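Local coordinates for protein carboxyl esterase NP (Bacillus subtilis, PDB 4CCW) that hydrolyses carboxylic esters to an alcohol and a carboxylate, as an esterase of the alpha/beta hydrolase fold, at residues A[149-154]-A[236-241]. Residues are numbered along the deposited sequence; the frame is centred on the assembly and turned at random.
Sequences AAILSP and ILLLLG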
ATOM      1  N   ALA A 149      13.469  -1.243   2.650  1.00 27.96           N
ATOM      2  CA  ALA A 149      12.093  -1.234   2.158  1.00 26.95           C
ATOM      3  C   ALA A 149      11.740  -2.568   1.533  1.00 26.49           C
ATOM      4  O   ALA A 149      12.553  -3.150   0.816  1.00 26.58           O
ATOM      5  CB  ALA A 149      11.913  -0.111   1.154  1.00 26.77           C
ATOM      6  N   ALA A 150      10.537  -3.054   1.848  1.00 25.28           N
ATOM      7  CA  ALA A 150       9.956  -4.228   1.225  1.00 24.55           C
ATOM      8  C   ALA A 150       8.845  -3.715   0.331  1.00 23.69           C
ATOM      9  O   ALA A 150       7.907  -3.040   0.796  1.00 23.52           O
ATOM     10  CB  ALA A 150       9.405  -5.187   2.273  1.00 24.80           C
ATOM     11  N   ILE A 151       8.977  -4.009  -0.954  1.00 22.48           N
ATOM     12  CA  ILE A 151       8.049  -3.505  -1.964  1.00 22.32           C
ATOM     13  C   ILE A 151       7.331  -4.723  -2.493  1.00 21.86           C
ATOM     14  O   ILE A 151       7.957  -5.621  -3.054  1.00 21.54           O
ATOM     15  CB  ILE A 151       8.806  -2.715  -3.062  1.00 22.44           C
ATOM     16  CG1 ILE A 151       9.396  -1.431  -2.458  1.00 23.29           C
ATOM     17  CG2 ILE A 151       7.906  -2.416  -4.257  1.00 21.85           C
ATOM     18  CD1 ILE A 151      10.331  -0.664  -3.380  1.00 23.87           C
ATOM     19  N   LEU A 152       6.016  -4.769  -2.268  1.00 21.80           N
ATOM     20  CA  LEU A 152       5.223  -5.950  -2.595  1.00 22.08           C
ATOM     21  C   LEU A 152       4.300  -5.638  -3.753  1.00 21.32           C
ATOM     22  O   LEU A 152       3.496  -4.710  -3.647  1.00 21.38           O
ATOM     23  CB  LEU A 152       4.377  -6.386  -1.379  1.00 22.99           C
ATOM     24  CG  LEU A 152       5.008  -7.151  -0.196  1.00 24.84           C
ATOM     25  CD1 LEU A 152       6.437  -6.764   0.154  1.00 24.94           C
ATOM     26  CD2 LEU A 152       4.126  -7.039   1.044  1.00 25.11           C
ATOM     27  N   SER A 153       4.388  -6.410  -4.842  1.00 21.15           N
ATOM     28  CA  SER A 153       3.430  -6.262  -5.952  1.00 20.99           C
ATOM     29  C   SER A 153       3.175  -4.772  -6.285  1.00 20.70           C
ATOM     30  O   SER A 153       2.024  -4.329  -6.303  1.00 20.99           O
ATOM     31  CB  SER A 153       2.090  -6.905  -5.578  1.00 21.87           C
ATOM     32  OG  SER A 153       2.271  -8.255  -5.181  1.00 22.40           O
ATOM     33  N   PRO A 154       4.248  -3.992  -6.536  1.00 20.66           N
ATOM     34  CA  PRO A 154       4.065  -2.539  -6.675  1.00 20.39           C
ATOM     35  C   PRO A 154       3.189  -2.127  -7.855  1.00 19.93           C
ATOM     36  O   PRO A 154       3.270  -2.737  -8.923  1.00 20.33           O
ATOM     37  CB  PRO A 154       5.482  -2.027  -6.907  1.00 20.60           C
ATOM     38  CG  PRO A 154       6.230  -3.206  -7.485  1.00 20.79           C
ATOM     39  CD  PRO A 154       5.653  -4.385  -6.744  1.00 20.76           C
ATOM     40  N   ILE A 236      16.411  -2.925  -0.856  1.00 25.59           N
ATOM     41  CA  ILE A 236      15.057  -3.234  -1.262  1.00 24.99           C
ATOM     42  C   ILE A 236      14.836  -4.737  -1.313  1.00 25.05           C
ATOM     43  O   ILE A 236      15.689  -5.479  -1.801  1.00 25.01           O
ATOM     44  CB  ILE A 236      14.765  -2.621  -2.647  1.00 24.14           C
ATOM     45  CG1 ILE A 236      14.784  -1.082  -2.558  1.00 24.21           C
ATOM     46  CG2 ILE A 236      13.475  -3.169  -3.249  1.00 23.32           C
ATOM     47  CD1 ILE A 236      14.715  -0.411  -3.908  1.00 24.08           C
ATOM     48  N   LEU A 237      13.706  -5.174  -0.760  1.00 24.74           N
ATOM     49  CA  LEU A 237      13.240  -6.535  -0.943  1.00 24.83           C
ATOM     50  C   LEU A 237      12.037  -6.397  -1.841  1.00 23.52           C
ATOM     51  O   LEU A 237      11.078  -5.726  -1.487  1.00 23.87           O
ATOM     52  CB  LEU A 237      12.840  -7.195   0.387  1.00 25.64           C
ATOM     53  CG  LEU A 237      12.076  -8.528   0.299  1.00 26.19           C
ATOM     54  CD1 LEU A 237      13.025  -9.675  -0.040  1.00 26.31           C
ATOM     55  CD2 LEU A 237      11.376  -8.828   1.621  1.00 27.21           C
ATOM     56  N   LEU A 238      12.086  -7.036  -3.000  1.00 22.92           N
ATOM     57  CA  LEU A 238      10.960  -7.024  -3.923  1.00 22.05           C
ATOM     58  C   LEU A 238      10.298  -8.386  -3.938  1.00 22.31           C
ATOM     59  O   LEU A 238      10.922  -9.363  -4.321  1.00 22.57           O
ATOM     60  CB  LEU A 238      11.410  -6.622  -5.339  1.00 21.31           C
ATOM     61  CG  LEU A 238      10.355  -6.729  -6.452  1.00 20.68           C
ATOM     62  CD1 LEU A 238       9.211  -5.733  -6.199  1.00 20.26           C
ATOM     63  CD2 LEU A 238      10.986  -6.439  -7.824  1.00 20.17           C
ATOM     64  N   LEU A 239       9.048  -8.445  -3.477  1.00 22.28           N
ATOM     65  CA  LEU A 239       8.235  -9.653  -3.546  1.00 22.92           C
ATOM     66  C   LEU A 239       7.129  -9.505  -4.563  1.00 22.28           C
ATOM     67  O   LEU A 239       6.382  -8.515  -4.546  1.00 22.49           O
ATOM     68  CB  LEU A 239       7.602  -9.981  -2.189  1.00 24.26           C
ATOM     69  CG  LEU A 239       8.529 -10.184  -0.999  1.00 25.06           C
ATOM     70  CD1 LEU A 239       7.726 -10.622   0.224  1.00 26.17           C
ATOM     71  CD2 LEU A 239       9.638 -11.199  -1.299  1.00 25.84           C
ATOM     72  N   LEU A 240       7.031 -10.500  -5.440  1.00 22.26           N
ATOM     73  CA  LEU A 240       6.021 -10.550  -6.488  1.00 22.21           C
ATOM     74  C   LEU A 240       5.355 -11.916  -6.407  1.00 23.21           C
ATOM     75  O   LEU A 240       5.950 -12.860  -5.892  1.00 23.68           O
ATOM     76  CB  LEU A 240       6.677 -10.361  -7.861  1.00 21.60           C
ATOM     77  CG  LEU A 240       7.379  -9.021  -8.102  1.00 21.08           C
ATOM     78  CD1 LEU A 240       8.589  -9.182  -9.022  1.00 20.84           C
ATOM     79  CD2 LEU A 240       6.355  -8.018  -8.650  1.00 20.29           C
ATOM     80  N   GLY A 241       4.123 -12.019  -6.895  1.00 23.50           N
ATOM     81  CA  GLY A 241       3.378 -13.289  -6.854  1.00 24.66           C
ATOM     82  C   GLY A 241       3.322 -13.976  -8.209  1.00 25.05           C
ATOM     83  O   GLY A 241       3.116 -13.321  -9.225  1.00 24.14           O
TER
HETATM   84  O   HOH W   1       3.154  -9.459  -7.535  1.00 20.28           O
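Ile151 and Leu238 pair across parallel strands 146-152 and 236-241; the axes of 149-152 and 236-241 come within 4.7 Å at 18°. Four backbone hydrogen bonds join them, from Leu237 N to Ala149 O, Ile151 N to Leu237 O, Leu239 N to Ile151 O and Ser153 N to Leu239 O, with CA-H...O contacts between. On the face of Ala149, Ile151, Ile236 and Leu238, the Ile151 side chain fits between two neighbours: CD1 meets Ile236 CG2 at 4.0 Å, and CG2 meets Leu238 CD1 at 4.1 Å. In Leu238, CG stands anti to the backbone N (chi1 173°) and a chi2 of 65° leans CD1 toward the partner strand, 3.4 Å from Ile151 O. Pro154 CD settles against the same methyl at 3.8 Å, the ring crossing the leucine at about a right angle, while Leu240 CD2 touches that proline carbon. On the opposite face, Ala150 offers just its CB to Leu237 CD2, whereas Leu152 and Leu239 lie side by side, CD1 to CD1 at 4.1 Å. Beyond the last backbone bond, a water spans the parting chains, donating to Ser153 OG and accepting from Gly241 N, 2.8 Å from each; the hydroxyl is also hydrogen-bonded to the backbone O of His273, probably the catalytic proton acceptor. Helix 130-141 packs on Ala149, Ile151 and Ile236, helix 249-259 on Leu238 and Leu240, and helix 280-291 covers Leu237 and Leu239 on the other face; within the central sheet of the hydrolase fold, the pair lies between strands 123-128 and 263-268.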